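Side-chain contacts in uncharacterized protein (Bacillus cereus, PDB 4QVU), which is of unknown function but has a HIT-like fold, binds zinc, and may be related to hexose-1-phosphate uridylyltransferases: residues 86-89 with 90-94; 133-136 with 137-140; 148-152 with 153-157. All coordinates share one frame; numbering follows the deposited sequence.

Contact 1: 86-89 with 90-94; sequences IRFS and IKHWL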
loop_
_atom_site.group_PDB
_atom_site.type_symbol
_atom_site.label_atom_id
_atom_site.label_comp_id
_atom_site.label_asym_id
_atom_site.label_seq_id
_atom_site.Cartn_x
_atom_site.Cartn_y
_atom_site.Cartn_z
ATOM N N ILE A 86 -31.988 11.159 3.573
ATOM C CA ILE A 86 -31.133 10.696 2.483
ATOM C C ILE A 86 -31.736 11.168 1.142
ATOM O O ILE A 86 -30.981 11.643 0.298
ATOM C CB ILE A 86 -30.899 9.156 2.551
ATOM C CG1 ILE A 86 -30.035 8.786 3.798
ATOM C CG2 ILE A 86 -30.288 8.561 1.258
ATOM C CD1 ILE A 86 -28.596 9.431 3.918
ATOM N N ARG A 87 -33.072 11.139 0.981
ATOM C CA ARG A 87 -33.713 11.620 -0.245
ATOM C C ARG A 87 -33.445 13.120 -0.462
ATOM O O ARG A 87 -33.052 13.495 -1.562
ATOM C CB ARG A 87 -35.213 11.336 -0.242
ATOM C CG ARG A 87 -35.514 9.936 -0.734
ATOM C CD ARG A 87 -36.982 9.595 -0.691
ATOM N NE ARG A 87 -37.237 8.338 -1.390
ATOM C CZ ARG A 87 -38.431 7.777 -1.523
ATOM N NH1 ARG A 87 -39.505 8.349 -0.988
ATOM N NH2 ARG A 87 -38.564 6.634 -2.182
ATOM N N PHE A 88 -33.588 13.954 0.578
ATOM C CA PHE A 88 -33.325 15.395 0.509
ATOM C C PHE A 88 -31.850 15.671 0.139
ATOM O O PHE A 88 -31.593 16.417 -0.806
ATOM C CB PHE A 88 -33.671 16.052 1.861
ATOM C CG PHE A 88 -33.587 17.560 1.930
ATOM C CD1 PHE A 88 -34.699 18.349 1.647
ATOM C CD2 PHE A 88 -32.414 18.190 2.334
ATOM C CE1 PHE A 88 -34.631 19.743 1.749
ATOM C CE2 PHE A 88 -32.348 19.583 2.441
ATOM C CZ PHE A 88 -33.455 20.349 2.144
ATOM N N SER A 89 -30.899 15.038 0.866
ATOM C CA SER A 89 -29.446 15.184 0.705
ATOM C C SER A 89 -28.973 14.829 -0.703
ATOM O O SER A 89 -28.313 15.660 -1.319
ATOM C CB SER A 89 -28.704 14.312 1.712
ATOM O OG SER A 89 -29.003 14.724 3.035
ATOM N N ILE A 90 -29.293 13.606 -1.195
ATOM C CA ILE A 90 -28.929 13.106 -2.524
ATOM C C ILE A 90 -29.515 14.023 -3.616
ATOM O O ILE A 90 -28.782 14.380 -4.538
ATOM C CB ILE A 90 -29.402 11.627 -2.710
ATOM C CG1 ILE A 90 -28.724 10.638 -1.721
ATOM C CG2 ILE A 90 -29.307 11.135 -4.178
ATOM C CD1 ILE A 90 -27.365 10.299 -1.973
ATOM N N LYS A 91 -30.822 14.398 -3.513
ATOM C CA LYS A 91 -31.526 15.258 -4.482
ATOM C C LYS A 91 -30.810 16.604 -4.656
ATOM O O LYS A 91 -30.548 17.000 -5.788
ATOM C CB LYS A 91 -32.999 15.501 -4.061
ATOM C CG LYS A 91 -33.812 16.354 -5.055
ATOM C CD LYS A 91 -35.305 16.545 -4.714
ATOM C CE LYS A 91 -35.646 17.685 -3.775
ATOM N NZ LYS A 91 -35.365 17.370 -2.350
ATOM N N HIS A 92 -30.474 17.285 -3.551
ATOM C CA HIS A 92 -29.838 18.597 -3.619
ATOM C C HIS A 92 -28.374 18.491 -4.044
ATOM O O HIS A 92 -27.890 19.405 -4.709
ATOM C CB HIS A 92 -29.975 19.340 -2.292
ATOM C CG HIS A 92 -31.401 19.730 -2.040
ATOM N ND1 HIS A 92 -32.041 20.672 -2.834
ATOM C CD2 HIS A 92 -32.288 19.246 -1.141
ATOM C CE1 HIS A 92 -33.281 20.737 -2.383
ATOM N NE2 HIS A 92 -33.472 19.909 -1.358
ATOM N N TRP A 93 -27.698 17.374 -3.726
ATOM C CA TRP A 93 -26.321 17.111 -4.132
ATOM C C TRP A 93 -26.237 16.938 -5.655
ATOM O O TRP A 93 -25.404 17.576 -6.306
ATOM C CB TRP A 93 -25.794 15.855 -3.406
ATOM C CG TRP A 93 -24.602 15.162 -4.016
ATOM C CD1 TRP A 93 -23.384 15.711 -4.297
ATOM C CD2 TRP A 93 -24.452 13.744 -4.208
ATOM N NE1 TRP A 93 -22.525 14.743 -4.769
ATOM C CE2 TRP A 93 -23.139 13.522 -4.686
ATOM C CE3 TRP A 93 -25.308 12.636 -4.037
ATOM C CZ2 TRP A 93 -22.665 12.242 -5.008
ATOM C CZ3 TRP A 93 -24.836 11.371 -4.357
ATOM C CH2 TRP A 93 -23.527 11.183 -4.831
ATOM N N LEU A 94 -27.108 16.093 -6.211
ATOM C CA LEU A 94 -27.087 15.763 -7.623
ATOM C C LEU A 94 -27.580 16.931 -8.474
ATOM O O LEU A 94 -27.014 17.144 -9.545
ATOM C CB LEU A 94 -27.905 14.486 -7.910
ATOM C CG LEU A 94 -27.341 13.182 -7.298
ATOM C CD1 LEU A 94 -28.193 12.016 -7.625
ATOM C CD2 LEU A 94 -25.915 12.898 -7.752
#

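Contact 2: 133-136 with 137-140; sequences NYLD and NVEQ. With NA (sodium ion), chain D; NA (sodium ion), chain B.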
loop_
_atom_site.group_PDB
_atom_site.type_symbol
_atom_site.label_atom_id
_atom_site.label_comp_id
_atom_site.label_asym_id
_atom_site.label_seq_id
_atom_site.Cartn_x
_atom_site.Cartn_y
_atom_site.Cartn_z
ATOM N N ASN A 133 -12.498 18.053 -9.307
ATOM C CA ASN A 133 -13.301 16.859 -9.564
ATOM C C ASN A 133 -12.961 15.859 -8.454
ATOM O O ASN A 133 -11.835 15.355 -8.417
ATOM C CB ASN A 133 -13.047 16.308 -10.974
ATOM C CG ASN A 133 -13.973 15.190 -11.382
ATOM O OD1 ASN A 133 -14.499 14.420 -10.563
ATOM N ND2 ASN A 133 -14.197 15.075 -12.674
ATOM N N TYR A 134 -13.904 15.599 -7.530
ATOM C CA TYR A 134 -13.657 14.753 -6.359
ATOM C C TYR A 134 -13.327 13.289 -6.716
ATOM O O TYR A 134 -12.805 12.581 -5.860
ATOM C CB TYR A 134 -14.840 14.772 -5.382
ATOM C CG TYR A 134 -16.102 14.092 -5.864
ATOM C CD1 TYR A 134 -16.308 12.732 -5.655
ATOM C CD2 TYR A 134 -17.137 14.827 -6.436
ATOM C CE1 TYR A 134 -17.480 12.105 -6.074
ATOM C CE2 TYR A 134 -18.319 14.211 -6.850
ATOM C CZ TYR A 134 -18.486 12.849 -6.663
ATOM O OH TYR A 134 -19.644 12.231 -7.058
ATOM N N LEU A 135 -13.618 12.844 -7.944
ATOM C CA LEU A 135 -13.335 11.474 -8.370
ATOM C C LEU A 135 -11.881 11.295 -8.810
ATOM O O LEU A 135 -11.387 10.159 -8.819
ATOM C CB LEU A 135 -14.263 11.064 -9.519
ATOM C CG LEU A 135 -15.733 10.805 -9.183
ATOM C CD1 LEU A 135 -16.527 10.584 -10.443
ATOM C CD2 LEU A 135 -15.890 9.610 -8.239
ATOM N N ASP A 136 -11.195 12.406 -9.156
ATOM C CA ASP A 136 -9.823 12.402 -9.665
ATOM C C ASP A 136 -8.882 11.417 -8.957
ATOM O O ASP A 136 -8.297 10.584 -9.644
ATOM C CB ASP A 136 -9.189 13.796 -9.589
ATOM C CG ASP A 136 -9.617 14.724 -10.698
ATOM O OD1 ASP A 136 -10.415 14.294 -11.557
ATOM O OD2 ASP A 136 -9.139 15.881 -10.720
ATOM N N ASN A 137 -8.746 11.497 -7.620
ATOM C CA ASN A 137 -7.790 10.689 -6.854
ATOM C C ASN A 137 -8.417 9.492 -6.143
ATOM O O ASN A 137 -7.809 8.958 -5.221
ATOM C CB ASN A 137 -7.088 11.568 -5.818
ATOM C CG ASN A 137 -6.385 12.761 -6.401
ATOM O OD1 ASN A 137 -5.840 12.726 -7.509
ATOM N ND2 ASN A 137 -6.387 13.849 -5.663
ATOM N N VAL A 138 -9.588 9.047 -6.565
ATOM C CA VAL A 138 -10.183 7.811 -6.036
ATOM C C VAL A 138 -10.320 6.854 -7.230
ATOM O O VAL A 138 -10.553 7.303 -8.362
ATOM C CB VAL A 138 -11.508 7.968 -5.222
ATOM C CG1 VAL A 138 -11.274 8.762 -3.940
ATOM C CG2 VAL A 138 -12.638 8.582 -6.047
ATOM N N GLU A 139 -10.079 5.558 -7.007
ATOM C CA GLU A 139 -10.185 4.595 -8.105
ATOM C C GLU A 139 -11.343 3.629 -7.849
ATOM O O GLU A 139 -11.835 3.535 -6.727
ATOM C CB GLU A 139 -8.871 3.835 -8.334
ATOM C CG GLU A 139 -8.316 3.099 -7.134
ATOM C CD GLU A 139 -7.304 2.037 -7.512
ATOM O OE1 GLU A 139 -7.674 1.101 -8.259
ATOM O OE2 GLU A 139 -6.153 2.117 -7.026
ATOM N N GLN A 140 -11.775 2.932 -8.902
ATOM C CA GLN A 140 -12.854 1.941 -8.925
ATOM C C GLN A 140 -12.659 0.865 -7.841
ATOM O O GLN A 140 -13.617 0.544 -7.130
ATOM C CB GLN A 140 -12.925 1.285 -10.320
ATOM C CG GLN A 140 -13.250 2.288 -11.439
ATOM C CD GLN A 140 -13.140 1.734 -12.847
ATOM O OE1 GLN A 140 -12.255 0.921 -13.172
ATOM N NE2 GLN A 140 -13.986 2.244 -13.742
HETATM NA NA NA D . -11.150 8.324 -10.265
HETATM NA NA NA B . -7.251 10.550 -11.623
HETATM O O HOH W 1 -12.767 6.360 -10.633
HETATM O O HOH W 2 -5.659 12.538 -11.282
#

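Contact 3: 148-152 with 153-157; sequences VQKNE and HIELN. With ZN (zinc ion), chain C.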
loop_
_atom_site.group_PDB
_atom_site.type_symbol
_atom_site.label_atom_id
_atom_site.label_comp_id
_atom_site.label_asym_id
_atom_site.label_seq_id
_atom_site.Cartn_x
_atom_site.Cartn_y
_atom_site.Cartn_z
ATOM N N VAL A 148 -20.816 -8.276 2.190
ATOM C CA VAL A 148 -21.504 -8.492 3.475
ATOM C C VAL A 148 -22.960 -8.871 3.156
ATOM O O VAL A 148 -23.485 -9.857 3.674
ATOM C CB VAL A 148 -21.397 -7.245 4.403
ATOM C CG1 VAL A 148 -22.056 -7.499 5.755
ATOM C CG2 VAL A 148 -19.945 -6.819 4.594
ATOM N N GLN A 149 -23.586 -8.075 2.268
ATOM C CA GLN A 149 -24.945 -8.199 1.733
ATOM C C GLN A 149 -24.938 -7.805 0.269
ATOM O O GLN A 149 -24.241 -6.852 -0.085
ATOM C CB GLN A 149 -25.933 -7.318 2.523
ATOM C CG GLN A 149 -26.198 -7.760 3.954
ATOM C CD GLN A 149 -27.217 -8.864 4.038
ATOM O OE1 GLN A 149 -28.426 -8.635 3.894
ATOM N NE2 GLN A 149 -26.759 -10.069 4.346
ATOM N N LYS A 150 -25.705 -8.514 -0.586
ATOM C CA LYS A 150 -25.803 -8.202 -2.012
ATOM C C LYS A 150 -27.054 -8.816 -2.626
ATOM O O LYS A 150 -27.398 -9.955 -2.322
ATOM C CB LYS A 150 -24.557 -8.686 -2.782
ATOM C CG LYS A 150 -24.509 -8.220 -4.233
ATOM C CD LYS A 150 -23.181 -8.496 -4.907
ATOM C CE LYS A 150 -23.196 -8.119 -6.376
ATOM N NZ LYS A 150 -23.444 -6.666 -6.611
ATOM N N ASN A 151 -27.722 -8.040 -3.497
ATOM C CA ASN A 151 -28.875 -8.425 -4.307
ATOM C C ASN A 151 -28.845 -7.589 -5.600
ATOM O O ASN A 151 -27.874 -6.862 -5.830
ATOM C CB ASN A 151 -30.210 -8.294 -3.544
ATOM C CG ASN A 151 -30.551 -6.937 -2.976
ATOM O OD1 ASN A 151 -30.377 -5.892 -3.603
ATOM N ND2 ASN A 151 -31.152 -6.932 -1.804
ATOM N N GLU A 152 -29.885 -7.699 -6.440
ATOM C CA GLU A 152 -30.008 -6.950 -7.699
ATOM C C GLU A 152 -30.081 -5.420 -7.473
ATOM O O GLU A 152 -29.610 -4.668 -8.326
ATOM C CB GLU A 152 -31.256 -7.399 -8.486
ATOM C CG GLU A 152 -31.116 -8.730 -9.201
ATOM C CD GLU A 152 -32.287 -9.107 -10.094
ATOM O OE1 GLU A 152 -33.381 -8.517 -9.937
ATOM O OE2 GLU A 152 -32.117 -10.019 -10.936
ATOM N N HIS A 153 -30.671 -4.975 -6.338
ATOM C CA HIS A 153 -30.874 -3.563 -5.996
ATOM C C HIS A 153 -29.666 -2.895 -5.321
ATOM O O HIS A 153 -29.332 -1.757 -5.676
ATOM C CB HIS A 153 -32.064 -3.412 -5.036
ATOM C CG HIS A 153 -33.361 -3.948 -5.542
ATOM N ND1 HIS A 153 -34.205 -3.175 -6.318
ATOM C CD2 HIS A 153 -33.951 -5.140 -5.306
ATOM C CE1 HIS A 153 -35.261 -3.932 -6.560
ATOM N NE2 HIS A 153 -35.154 -5.122 -5.971
ATOM N N ILE A 154 -29.069 -3.560 -4.304
ATOM C CA ILE A 154 -27.999 -2.980 -3.487
ATOM C C ILE A 154 -26.880 -4.002 -3.170
ATOM O O ILE A 154 -27.078 -5.220 -3.231
ATOM C CB ILE A 154 -28.633 -2.423 -2.169
ATOM C CG1 ILE A 154 -27.705 -1.431 -1.425
ATOM C CG2 ILE A 154 -29.199 -3.540 -1.264
ATOM C CD1 ILE A 154 -28.373 -0.548 -0.441
ATOM N N GLU A 155 -25.696 -3.456 -2.827
ATOM C CA GLU A 155 -24.482 -4.170 -2.443
ATOM C C GLU A 155 -23.798 -3.451 -1.292
ATOM O O GLU A 155 -23.564 -2.243 -1.367
ATOM C CB GLU A 155 -23.502 -4.312 -3.636
ATOM C CG GLU A 155 -22.206 -5.015 -3.253
ATOM C CD GLU A 155 -21.089 -5.041 -4.277
ATOM O OE1 GLU A 155 -21.357 -5.353 -5.460
ATOM O OE2 GLU A 155 -19.923 -4.842 -3.868
ATOM N N LEU A 156 -23.449 -4.218 -0.250
ATOM C CA LEU A 156 -22.691 -3.781 0.908
ATOM C C LEU A 156 -21.429 -4.616 0.987
ATOM O O LEU A 156 -21.503 -5.844 1.056
ATOM C CB LEU A 156 -23.517 -3.859 2.212
ATOM C CG LEU A 156 -22.749 -3.702 3.555
ATOM C CD1 LEU A 156 -22.062 -2.347 3.695
ATOM C CD2 LEU A 156 -23.668 -3.890 4.707
ATOM N N ASN A 157 -20.273 -3.960 0.966
ATOM C CA ASN A 157 -19.001 -4.662 1.055
ATOM C C ASN A 157 -18.048 -3.912 1.990
ATOM O O ASN A 157 -18.340 -2.790 2.401
ATOM C CB ASN A 157 -18.367 -4.851 -0.347
ATOM C CG ASN A 157 -17.841 -3.597 -1.021
ATOM O OD1 ASN A 157 -16.962 -2.900 -0.506
ATOM N ND2 ASN A 157 -18.294 -3.338 -2.242
HETATM ZN ZN ZN C . -34.249 -1.169 -5.209
#

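Contact 1: 86-89 with 90-94
His92 lies against Phe88 one helical turn earlier. From CB, the His92 chain leaves with CG anti to the carbonyl carbon (chi1 -69°). This torsion swings the ring back toward the preceding turn. CB and CG lie beside Phe88 O, and CD2 comes closest to it. CD2 also stands over the centre of the Phe88 ring, 3.4 Å above its plane. NE2 lies over the same face, with Phe88 CE1 3.3 Å from His92 NE2. The pair is T-shaped: the imidazole turns its edge to the phenyl face, with the planes at 61° and the centroids 4.3 Å apart. Phe88 CG is anti to its own backbone N (chi1 -174°), which presents the face of the phenyl ring to that edge. On another side of the helix, Ile86 CG2 meets Ile90 CG1 at 4.0 Å. The backbone carries the regular i to i+4 bonds, among them Ile90 N to Ile86 O at 3.0 Å. All this belongs to helix 79-97. Ile86 and Ile90 pack on Ile179 of helix 179-195 and on Phe208 of strand 203-211. Trp93 and Ser89 rest on Leu107 of strand 104-111, and Phe88 and His92 reach Ala41 of strand 39-43.

Contact 2: 133-136 with 137-140
Leu135 and Val138 meet through backbone, metal and side chain. The hydrogen bond is Val138 N to Leu135 O, 3.1 Å, and closes a type I turn. Its donor stands 55° out of the carbonyl plane, so it does not use a lone pair of that oxygen. A type I turn from Asn133 to Asp136 precedes it. There Asn133 OD1 accepts from Leu135 N at 3.2 Å, an Asx turn.

The metal bonds use main-chain oxygens. One sodium ion is held by Leu135 O at 2.4 Å and Val138 O at 2.2 Å, with a water. Asp136 O binds a second sodium ion at 2.2 Å, with another water. The first ion also takes Asp136 O of a second subunit, the second that subunit's Leu135 O and Val138 O. The ions therefore tie the two loops together.

The apolar contact is Leu135 CD2 on Val138 CG2, 4.1 Å. Val138 CG2 sits between its backbone N and carbonyl carbon, which turns it toward the carbonyl oxygen of Leu135.

The loop joins strand 123-129 to strand 145-150. Tyr134 packs on Trp93 of helix 79-97 and on Tyr209 of strand 203-211, while Leu135 touches Leu211 of that strand.

Contact 3: 148-152 with 153-157
Gln149 and Lys150 pair antiparallel with Leu156 and Glu155, and Val148 N (2.8 Å) joins Gln149 N (3.3 Å) as a second donor to Leu156 O. The return bond, Leu156 N to Gln149 O, is nearly straight at 173°. Val148 CB lies 3.9 Å from Leu156 CG. Lys150 runs out extended and bends only at its last torsion (chi4 62°), which brings NZ to Glu155 OE1 at 2.7 Å. This salt bridge meets the anti side of the carboxylate oxygen. The other oxygen, Glu155 OE2, takes Asn157 ND2 at 2.7 Å, so both carboxylate oxygens are gripped. The two donors to Leu156 O mark a classic beta bulge in the hairpin of strands 145-150 and 154-159. The chain reverses through Asn151 to Ile154, closed by Asn151 N to Ile154 O at 2.9 Å. There Asn151 OD1 accepts from Ile154 N at 2.8 Å and more weakly from His153 N. Asn151 CG sits between its backbone N and carbonyl carbon (chi1 57°), which folds the amide back over the turn. His153 ND1 binds the zinc ion at 2.3 Å, with Cys178 and Glu181. Ile154 and Leu156 pack on Tyr185 of helix 179-195.

Contacts 1 and 2 are both largely buried; contact 1 lies within one helix. Its side chains meet through rings and apolar groups. In contact 2 other subunits pack against the loop, and its chemistry is carbonyl oxygen with sodium. Contact 3 is partly buried: Ile154 and Leu156 face the core, and the turn with its zinc ligand is exposed. Contacts 1 and 2 touch directly: Trp93 CZ2 lies 3.7 Å from Tyr134 OH, and both reach strand 203-211. Contacts 1 and 3 do not touch but share helix 179-195 as a neighbour. Contact 3 sits at an outermost strand of the sheet within the chain.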